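Local coordinates for protein MlnD (Bacillus methylotrophicus, PDB 5IL5) that probably removes water from carrier-bound polyketide intermediates, as the dehydratase domain of a trans-AT polyketide synthase linked to macrolactin biosynthesis, at residues Thr94-Glu100 with Ile134-Arg139; Phe69-Ser73 with Glu235-Ile240; Ile240-Phe246 with Leu279-Leu285. One frame throughout, in Å; residues are numbered along the deposited sequence.

The three contacts lie around the junction of the two hotdogs. Contact 1 pairs two strands in the N-terminal half. Contact 3 pairs two strands in the C-terminal half. Strands 92-98 and 239-245 are neighbours in the same sheet, so one sheet runs on across the junction, with a probable hydrogen bond from Leu96 N to Ile240 O (2.7 Å). Contacts 1 and 3 rest on backbone hydrogen bonds and are only partly buried, with a more polar and a more apolar sheet face. Contact 2 is different. It is buried and apolar, and it packs a loop of the first half on the second. Contacts 2 and 3 share Ile240.

Contact 1: Thr94-Glu100 with Ile134-Arg139; sequences TELSFRE and IYSSGR
Ile134 opens the second segment. Its CB lies over one face of the Arg99 guanidinium, and Ile134 CD1 is 3.4 Å from Arg99 NH1. The chain turns a corner at Tyr135 (phi/psi -82/-48). Tyr135 O accepts two bonds, from Arg99 N (2.8 Å) and Glu100 N (3.1 Å), just where the first segment leaves its strand. Ser136 pairs with Phe98 in a non-hydrogen-bonded pair, CA-CA 4.2 Å. Ser136 CB is 3.5 Å from Phe98 CD2, and Phe98 has chi1 m. Strands 96-98 and 136-139 run antiparallel at 177°, with axes 4.5 Å apart. They are adjacent strands of the N-terminal hotdog sheet, and Leu96 and Phe98 lean on helix 74-86. Ser137 and Ser97 form a hydrogen-bonded pair. Ser97 N to Ser137 O and Ser137 N to Ser97 O are both 2.7 Å. Next comes a beta bulge that shifts the register by one. Glu95 takes phi/psi 53/58 there, and Gly138 CA makes a CA-H...O contact of 3.4 Å to Glu95 O. Arg139 restores pairing with Thr94. Arg139 N bonds Thr94 O at 3.0 Å, and Thr94 N bonds Arg139 O at 3.3 Å. Arg139 CB sits 3.5 Å from Thr94 OG1 (chi1 p).

Contact 2: Phe69-Ser73 with Glu235-Ile240; sequences FPFLS and ELPENI
The segments meet without a hydrogen bond between them: the Phe71 ring lies against Pro237 and backbone atoms of Glu235 and Leu236. This joins the two halves of the double hotdog fold. Segment 69-73 is the N-terminal-half loop that leads into helix 74-86. Segment 235-240 leads into strand 239-245 of the C-terminal half. The backbones stay apart: the nearest CA atoms, of Phe71 and Leu236, are 7.4 Å from each other. Residues 71-73 take helical backbone angles but form no regular helix. Glu235 is at phi/psi 47/36, and Leu236 is extended at -166/117. Phe71, with chi1 m and chi2 -73°, points its CB toward the other segment. Pro237 CD makes a CH-pi contact, 4.2 Å from the Phe71 ring centroid and 23° off the normal. Leu236 CA also lies over a face of this ring. Phe71 CE2 is 3.3 Å from Glu235 O, and Phe71 CE1 is 3.7 Å from Leu236 CD1. Leu72 (chi1 m, chi2 t) reaches both Pro237 and Ile240 with its end, and it also touches Ile218 and Tyr222 of helix 215-229. Leu72 CD2 is 3.9 Å from Pro237 CG and 3.8 Å from Ile240 CD1.

Contact 3: Ile240-Phe246 with Leu279-Leu285; sequences IKECTIF and LMELSGL
Strands 240-245 and 280-285 form an antiparallel ladder in the C-terminal hotdog sheet, at 175° with axes 4.6 Å apart. The central bonds are regular. Thr244 N bonds Glu281 O at 3.0 Å, Glu281 N bonds Thr244 O at 2.9 Å, and Ser283 N bonds Glu242 O at 3.0 Å. A classic bulge follows: Lys241 (phi/psi -72/-51) and Glu242 stand opposite Ser283 alone. Its bonds are weak: Glu242 N to Ser283 O (3.4 Å), and Lys241 N shared between Ser283 O (3.2 Å) and Gly284 O (3.5 Å). Gly284, whose positive phi (55/43) suits glycine, forms a G1 bulge with Leu285. Asp268 OD1 accepts from Gly284 N and is hydrogen-bonded to Ser283 OG. Thr244 OG1 is hydrogen-bonded to Lys92 NZ. The apolar face carries Ile240, Cys243, Ile245, Met280, Leu282 and Leu285. Met280 and Leu282 reach Ile218 of helix 215-229. Ile240 CD1 is 3.8 Å from Leu285 CD1. At the other end the Phe246 ring edge meets Glu281 CB, and Phe246 N bonds Leu279 O at 2.8 Å.

Contact 1: Thr94-Glu100 with Ile134-Arg139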
loop_
_atom_site.group_PDB
_atom_site.type_symbol
_atom_site.label_atom_id
_atom_site.label_comp_id
_atom_site.label_asym_id
_atom_site.label_seq_id
_atom_site.Cartn_x
_atom_site.Cartn_y
_atom_site.Cartn_z
ATOM N N THR A 94 3.321 20.857 -12.089
ATOM C CA THR A 94 4.235 21.786 -12.727
ATOM C C THR A 94 5.518 21.060 -13.091
ATOM O O THR A 94 5.852 20.020 -12.521
ATOM C CB THR A 94 4.527 22.994 -11.820
ATOM O OG1 THR A 94 5.224 22.570 -10.643
ATOM C CG2 THR A 94 3.213 23.661 -11.405
ATOM N N GLU A 95 6.222 21.629 -14.065
ATOM C CA GLU A 95 7.553 21.184 -14.464
ATOM C C GLU A 95 7.558 19.689 -14.777
ATOM O O GLU A 95 8.275 18.896 -14.168
ATOM C CB GLU A 95 8.577 21.514 -13.379
ATOM C CG GLU A 95 8.501 22.937 -12.855
ATOM C CD GLU A 95 9.470 23.160 -11.718
ATOM O OE1 GLU A 95 10.367 22.293 -11.541
ATOM O OE2 GLU A 95 9.324 24.186 -11.012
ATOM N N LEU A 96 6.720 19.310 -15.730
ATOM C CA LEU A 96 6.654 17.928 -16.174
ATOM C C LEU A 96 7.757 17.661 -17.188
ATOM O O LEU A 96 8.038 18.492 -18.056
ATOM C CB LEU A 96 5.290 17.621 -16.789
ATOM C CG LEU A 96 4.062 17.868 -15.912
ATOM C CD1 LEU A 96 3.604 19.324 -15.987
ATOM C CD2 LEU A 96 2.938 16.940 -16.331
ATOM N N SER A 97 8.403 16.504 -17.061
ATOM C CA SER A 97 9.508 16.125 -17.934
ATOM C C SER A 97 9.293 14.695 -18.409
ATOM O O SER A 97 9.191 13.779 -17.589
ATOM C CB SER A 97 10.844 16.255 -17.203
ATOM O OG SER A 97 11.913 15.917 -18.061
ATOM N N PHE A 98 9.226 14.502 -19.723
ATOM C CA PHE A 98 9.054 13.181 -20.317
ATOM C C PHE A 98 10.367 12.757 -20.961
ATOM O O PHE A 98 10.870 13.436 -21.862
ATOM C CB PHE A 98 7.911 13.183 -21.330
ATOM C CG PHE A 98 6.563 13.438 -20.709
ATOM C CD1 PHE A 98 6.149 14.727 -20.401
ATOM C CD2 PHE A 98 5.718 12.383 -20.407
ATOM C CE1 PHE A 98 4.912 14.951 -19.824
ATOM C CE2 PHE A 98 4.485 12.609 -19.833
ATOM C CZ PHE A 98 4.085 13.892 -19.540
ATOM N N ARG A 99 10.913 11.632 -20.502
ATOM C CA ARG A 99 12.242 11.189 -20.901
ATOM C C ARG A 99 12.266 9.909 -21.720
ATOM O O ARG A 99 13.141 9.759 -22.574
ATOM C CB ARG A 99 13.115 11.000 -19.657
ATOM C CG ARG A 99 13.576 12.315 -19.072
ATOM C CD ARG A 99 14.197 12.152 -17.708
ATOM N NE ARG A 99 15.242 11.136 -17.676
ATOM C CZ ARG A 99 16.080 10.979 -16.660
ATOM N NH1 ARG A 99 16.004 11.776 -15.601
ATOM N NH2 ARG A 99 16.994 10.024 -16.703
ATOM N N GLU A 100 11.353 8.977 -21.476
ATOM C CA GLU A 100 11.321 7.732 -22.225
ATOM C C GLU A 100 9.876 7.334 -22.487
ATOM O O GLU A 100 8.995 7.609 -21.662
ATOM C CB GLU A 100 12.034 6.588 -21.482
ATOM C CG GLU A 100 13.548 6.752 -21.365
ATOM C CD GLU A 100 14.266 6.698 -22.710
ATOM O OE1 GLU A 100 13.678 6.161 -23.682
ATOM O OE2 GLU A 100 15.418 7.189 -22.787
ATOM N N ILE A 134 13.717 6.573 -15.456
ATOM C CA ILE A 134 12.553 7.460 -15.486
ATOM C C ILE A 134 11.875 7.429 -16.854
ATOM O O ILE A 134 12.528 7.592 -17.890
ATOM C CB ILE A 134 12.963 8.893 -15.104
ATOM C CG1 ILE A 134 13.477 8.927 -13.657
ATOM C CG2 ILE A 134 11.799 9.869 -15.284
ATOM C CD1 ILE A 134 14.087 10.258 -13.238
ATOM N N TYR A 135 10.551 7.214 -16.852
ATOM C CA TYR A 135 9.712 7.511 -18.013
ATOM C C TYR A 135 9.340 8.991 -18.065
ATOM O O TYR A 135 9.457 9.629 -19.117
ATOM C CB TYR A 135 8.436 6.661 -17.989
ATOM C CG TYR A 135 8.625 5.182 -18.260
ATOM C CD1 TYR A 135 8.955 4.728 -19.526
ATOM C CD2 TYR A 135 8.433 4.240 -17.258
ATOM C CE1 TYR A 135 9.117 3.380 -19.781
ATOM C CE2 TYR A 135 8.589 2.892 -17.506
ATOM C CZ TYR A 135 8.932 2.469 -18.770
ATOM O OH TYR A 135 9.090 1.128 -19.029
ATOM N N SER A 136 8.883 9.544 -16.940
ATOM C CA SER A 136 8.517 10.951 -16.841
ATOM C C SER A 136 8.624 11.371 -15.380
ATOM O O SER A 136 8.624 10.532 -14.474
ATOM C CB SER A 136 7.105 11.217 -17.376
ATOM O OG SER A 136 6.128 10.998 -16.375
ATOM N N SER A 137 8.742 12.678 -15.164
ATOM C CA SER A 137 8.866 13.230 -13.823
ATOM C C SER A 137 8.131 14.559 -13.770
ATOM O O SER A 137 7.861 15.185 -14.797
ATOM C CB SER A 137 10.328 13.425 -13.399
ATOM O OG SER A 137 11.042 14.217 -14.327
ATOM N N GLY A 138 7.808 14.983 -12.556
ATOM C CA GLY A 138 7.118 16.242 -12.388
ATOM C C GLY A 138 6.956 16.596 -10.928
ATOM O O GLY A 138 7.482 15.926 -10.037
ATOM N N ARG A 139 6.247 17.697 -10.710
ATOM C CA ARG A 139 5.968 18.223 -9.387
ATOM C C ARG A 139 4.469 18.273 -9.145
ATOM O O ARG A 139 3.660 18.293 -10.078
ATOM C CB ARG A 139 6.564 19.612 -9.227
ATOM C CG ARG A 139 8.065 19.596 -9.111
ATOM C CD ARG A 139 8.571 20.980 -8.830
ATOM N NE ARG A 139 7.936 21.542 -7.647
ATOM C CZ ARG A 139 8.217 21.192 -6.396
ATOM N NH1 ARG A 139 9.144 20.283 -6.138
ATOM N NH2 ARG A 139 7.567 21.765 -5.395
#

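Contact 2: Phe69-Ser73 with Glu235-Ile240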
loop_
_atom_site.group_PDB
_atom_site.type_symbol
_atom_site.label_atom_id
_atom_site.label_comp_id
_atom_site.label_asym_id
_atom_site.label_seq_id
_atom_site.Cartn_x
_atom_site.Cartn_y
_atom_site.Cartn_z
ATOM N N PHE A 69 2.285 3.071 -24.521
ATOM C CA PHE A 69 1.231 3.671 -23.729
ATOM C C PHE A 69 1.274 5.185 -23.921
ATOM O O PHE A 69 2.357 5.779 -23.891
ATOM C CB PHE A 69 1.402 3.335 -22.248
ATOM C CG PHE A 69 0.239 3.746 -21.399
ATOM C CD1 PHE A 69 -0.909 2.977 -21.356
ATOM C CD2 PHE A 69 0.288 4.906 -20.649
ATOM C CE1 PHE A 69 -1.984 3.358 -20.582
ATOM C CE2 PHE A 69 -0.788 5.289 -19.871
ATOM C CZ PHE A 69 -1.924 4.514 -19.838
ATOM N N PRO A 70 0.127 5.838 -24.120
ATOM C CA PRO A 70 0.146 7.274 -24.426
ATOM C C PRO A 70 0.934 8.060 -23.389
ATOM O O PRO A 70 0.857 7.794 -22.187
ATOM C CB PRO A 70 -1.338 7.662 -24.425
ATOM C CG PRO A 70 -2.061 6.509 -23.801
ATOM C CD PRO A 70 -1.246 5.307 -24.112
ATOM N N PHE A 71 1.690 9.047 -23.870
ATOM C CA PHE A 71 2.553 9.823 -22.988
ATOM C C PHE A 71 1.758 10.499 -21.881
ATOM O O PHE A 71 2.021 10.288 -20.693
ATOM C CB PHE A 71 3.323 10.871 -23.793
ATOM C CG PHE A 71 4.372 10.296 -24.683
ATOM C CD1 PHE A 71 5.539 9.796 -24.139
ATOM C CD2 PHE A 71 4.212 10.271 -26.058
ATOM C CE1 PHE A 71 6.522 9.266 -24.942
ATOM C CE2 PHE A 71 5.194 9.736 -26.869
ATOM C CZ PHE A 71 6.354 9.234 -26.308
ATOM N N LEU A 72 0.784 11.329 -22.258
ATOM C CA LEU A 72 0.223 12.285 -21.313
ATOM C C LEU A 72 -0.691 11.646 -20.276
ATOM O O LEU A 72 -0.960 12.268 -19.243
ATOM C CB LEU A 72 -0.542 13.367 -22.075
ATOM C CG LEU A 72 0.284 14.244 -23.028
ATOM C CD1 LEU A 72 -0.525 15.423 -23.548
ATOM C CD2 LEU A 72 1.575 14.725 -22.377
ATOM N N SER A 73 -1.139 10.410 -20.488
ATOM C CA SER A 73 -1.949 9.756 -19.468
ATOM C C SER A 73 -1.171 9.523 -18.185
ATOM O O SER A 73 -1.771 9.205 -17.153
ATOM C CB SER A 73 -2.486 8.425 -19.987
ATOM O OG SER A 73 -3.628 8.615 -20.803
ATOM N N GLU A 235 7.114 13.936 -31.369
ATOM C CA GLU A 235 6.402 12.756 -30.895
ATOM C C GLU A 235 6.940 12.311 -29.537
ATOM O O GLU A 235 7.033 11.116 -29.242
ATOM C CB GLU A 235 6.477 11.619 -31.921
ATOM C CG GLU A 235 5.277 11.558 -32.867
ATOM C CD GLU A 235 5.442 12.456 -34.085
ATOM O OE1 GLU A 235 6.471 12.334 -34.785
ATOM O OE2 GLU A 235 4.552 13.299 -34.333
ATOM N N LEU A 236 7.318 13.289 -28.715
ATOM C CA LEU A 236 7.609 13.093 -27.301
ATOM C C LEU A 236 7.642 14.476 -26.662
ATOM O O LEU A 236 8.500 15.291 -27.023
ATOM C CB LEU A 236 8.940 12.372 -27.086
ATOM C CG LEU A 236 9.361 12.261 -25.618
ATOM C CD1 LEU A 236 9.863 10.857 -25.350
ATOM C CD2 LEU A 236 10.423 13.290 -25.245
ATOM N N PRO A 237 6.745 14.795 -25.726
ATOM C CA PRO A 237 6.774 16.146 -25.151
ATOM C C PRO A 237 7.792 16.233 -24.031
ATOM O O PRO A 237 7.516 15.872 -22.883
ATOM C CB PRO A 237 5.335 16.362 -24.658
ATOM C CG PRO A 237 4.668 15.008 -24.684
ATOM C CD PRO A 237 5.647 13.985 -25.170
ATOM N N GLU A 238 8.975 16.747 -24.373
ATOM C CA GLU A 238 10.101 16.746 -23.446
ATOM C C GLU A 238 9.767 17.494 -22.162
ATOM O O GLU A 238 10.130 17.046 -21.068
ATOM C CB GLU A 238 11.329 17.347 -24.136
ATOM C CG GLU A 238 12.670 17.042 -23.464
ATOM C CD GLU A 238 13.854 17.250 -24.397
ATOM O OE1 GLU A 238 13.706 17.972 -25.412
ATOM O OE2 GLU A 238 14.932 16.684 -24.113
ATOM N N ASN A 239 9.076 18.628 -22.268
ATOM C CA ASN A 239 8.759 19.445 -21.105
ATOM C C ASN A 239 7.345 20.000 -21.198
ATOM O O ASN A 239 6.832 20.264 -22.286
ATOM C CB ASN A 239 9.727 20.611 -20.962
ATOM C CG ASN A 239 11.095 20.177 -20.493
ATOM O OD1 ASN A 239 11.973 19.890 -21.298
ATOM N ND2 ASN A 239 11.282 20.127 -19.180
ATOM N N ILE A 240 6.709 20.139 -20.036
ATOM C CA ILE A 240 5.436 20.845 -19.912
ATOM C C ILE A 240 5.492 21.662 -18.626
ATOM O O ILE A 240 5.701 21.104 -17.542
ATOM C CB ILE A 240 4.231 19.891 -19.902
ATOM C CG1 ILE A 240 4.327 18.963 -21.120
ATOM C CG2 ILE A 240 2.932 20.693 -19.914
ATOM C CD1 ILE A 240 3.103 18.114 -21.393
#

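Contact 3: Ile240-Phe246 with Leu279-Leu285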
loop_
_atom_site.group_PDB
_atom_site.type_symbol
_atom_site.label_atom_id
_atom_site.label_comp_id
_atom_site.label_asym_id
_atom_site.label_seq_id
_atom_site.Cartn_x
_atom_site.Cartn_y
_atom_site.Cartn_z
ATOM N N ILE A 240 6.709 20.139 -20.036
ATOM C CA ILE A 240 5.436 20.845 -19.912
ATOM C C ILE A 240 5.492 21.662 -18.626
ATOM O O ILE A 240 5.701 21.104 -17.542
ATOM C CB ILE A 240 4.231 19.891 -19.902
ATOM C CG1 ILE A 240 4.327 18.963 -21.120
ATOM C CG2 ILE A 240 2.932 20.693 -19.914
ATOM C CD1 ILE A 240 3.103 18.114 -21.393
ATOM N N LYS A 241 5.316 22.977 -18.741
ATOM C CA LYS A 241 5.525 23.848 -17.588
ATOM C C LYS A 241 4.405 23.698 -16.560
ATOM O O LYS A 241 4.674 23.497 -15.371
ATOM C CB LYS A 241 5.668 25.305 -18.043
ATOM C CG LYS A 241 6.977 25.594 -18.795
ATOM C CD LYS A 241 7.660 26.875 -18.294
ATOM C CE LYS A 241 9.012 27.141 -18.972
ATOM N NZ LYS A 241 10.099 26.220 -18.518
ATOM N N GLU A 242 3.143 23.799 -16.986
ATOM C CA GLU A 242 2.025 23.714 -16.051
ATOM C C GLU A 242 0.929 22.799 -16.569
ATOM O O GLU A 242 0.683 22.709 -17.776
ATOM C CB GLU A 242 1.408 25.085 -15.756
ATOM C CG GLU A 242 2.082 25.829 -14.621
ATOM C CD GLU A 242 1.421 27.156 -14.336
ATOM O OE1 GLU A 242 0.528 27.551 -15.114
ATOM O OE2 GLU A 242 1.771 27.792 -13.319
ATOM N N CYS A 243 0.256 22.139 -15.625
ATOM C CA CYS A 243 -0.983 21.413 -15.893
ATOM C C CYS A 243 -1.944 21.663 -14.737
ATOM O O CYS A 243 -1.693 21.226 -13.610
ATOM C CB CYS A 243 -0.733 19.921 -16.070
ATOM S SG CYS A 243 -2.261 19.017 -16.311
ATOM N N THR A 244 -3.053 22.337 -15.026
ATOM C CA THR A 244 -4.049 22.702 -14.031
ATOM C C THR A 244 -5.371 22.040 -14.385
ATOM O O THR A 244 -5.777 22.044 -15.551
ATOM C CB THR A 244 -4.216 24.223 -13.967
ATOM O OG1 THR A 244 -2.926 24.850 -13.919
ATOM C CG2 THR A 244 -5.052 24.642 -12.762
ATOM N N ILE A 245 -6.038 21.481 -13.382
ATOM C CA ILE A 245 -7.304 20.779 -13.560
ATOM C C ILE A 245 -8.349 21.591 -12.809
ATOM O O ILE A 245 -8.479 21.466 -11.585
ATOM C CB ILE A 245 -7.249 19.336 -13.051
ATOM C CG1 ILE A 245 -6.043 18.593 -13.628
ATOM C CG2 ILE A 245 -8.519 18.584 -13.424
ATOM C CD1 ILE A 245 -5.530 17.553 -12.693
ATOM N N PHE A 246 -9.111 22.408 -13.541
ATOM C CA PHE A 246 -10.091 23.289 -12.916
ATOM C C PHE A 246 -11.396 22.569 -12.611
ATOM O O PHE A 246 -12.065 22.876 -11.616
ATOM C CB PHE A 246 -10.365 24.479 -13.830
ATOM C CG PHE A 246 -9.152 25.292 -14.143
ATOM C CD1 PHE A 246 -8.736 26.292 -13.284
ATOM C CD2 PHE A 246 -8.425 25.059 -15.297
ATOM C CE1 PHE A 246 -7.619 27.046 -13.571
ATOM C CE2 PHE A 246 -7.306 25.811 -15.587
ATOM C CZ PHE A 246 -6.904 26.806 -14.725
ATOM N N LEU A 279 -11.689 23.724 -18.607
ATOM C CA LEU A 279 -11.725 22.652 -17.620
ATOM C C LEU A 279 -10.336 22.191 -17.216
ATOM O O LEU A 279 -10.156 21.709 -16.093
ATOM C CB LEU A 279 -12.494 21.442 -18.175
ATOM C CG LEU A 279 -13.869 21.697 -18.799
ATOM C CD1 LEU A 279 -14.414 20.466 -19.506
ATOM C CD2 LEU A 279 -14.835 22.139 -17.729
ATOM N N MET A 280 -9.363 22.310 -18.117
ATOM C CA MET A 280 -7.994 21.889 -17.862
ATOM C C MET A 280 -7.082 22.652 -18.814
ATOM O O MET A 280 -7.438 22.876 -19.972
ATOM C CB MET A 280 -7.832 20.375 -18.046
ATOM C CG MET A 280 -6.426 19.850 -17.810
ATOM S SD MET A 280 -6.355 18.045 -17.864
ATOM C CE MET A 280 -6.624 17.762 -19.601
ATOM N N GLU A 281 -5.919 23.055 -18.313
ATOM C CA GLU A 281 -4.961 23.851 -19.068
ATOM C C GLU A 281 -3.624 23.131 -19.061
ATOM O O GLU A 281 -3.155 22.713 -17.998
ATOM C CB GLU A 281 -4.812 25.257 -18.455
ATOM C CG GLU A 281 -3.788 26.152 -19.144
ATOM C CD GLU A 281 -3.574 27.467 -18.421
ATOM O OE1 GLU A 281 -4.125 27.628 -17.309
ATOM O OE2 GLU A 281 -2.842 28.326 -18.965
ATOM N N LEU A 282 -3.002 23.001 -20.233
ATOM C CA LEU A 282 -1.599 22.603 -20.330
ATOM C C LEU A 282 -0.820 23.727 -20.992
ATOM O O LEU A 282 -0.979 23.985 -22.191
ATOM C CB LEU A 282 -1.409 21.301 -21.110
ATOM C CG LEU A 282 -1.603 20.019 -20.311
ATOM C CD1 LEU A 282 -3.073 19.677 -20.245
ATOM C CD2 LEU A 282 -0.775 18.890 -20.909
ATOM N N SER A 283 0.044 24.359 -20.217
ATOM C CA SER A 283 0.819 25.496 -20.674
ATOM C C SER A 283 2.252 25.077 -20.987
ATOM O O SER A 283 2.815 24.182 -20.353
ATOM C CB SER A 283 0.811 26.590 -19.606
ATOM O OG SER A 283 1.338 27.802 -20.112
ATOM N N GLY A 284 2.841 25.757 -21.965
ATOM C CA GLY A 284 4.255 25.608 -22.270
ATOM C C GLY A 284 4.720 24.195 -22.551
ATOM O O GLY A 284 5.800 23.800 -22.092
ATOM N N LEU A 285 3.948 23.430 -23.318
ATOM C CA LEU A 285 4.431 22.154 -23.828
ATOM C C LEU A 285 5.494 22.397 -24.893
ATOM O O LEU A 285 5.272 23.164 -25.837
ATOM C CB LEU A 285 3.275 21.341 -24.416
ATOM C CG LEU A 285 3.573 19.949 -24.997
ATOM C CD1 LEU A 285 2.342 19.052 -24.949
ATOM C CD2 LEU A 285 4.107 20.034 -26.426
#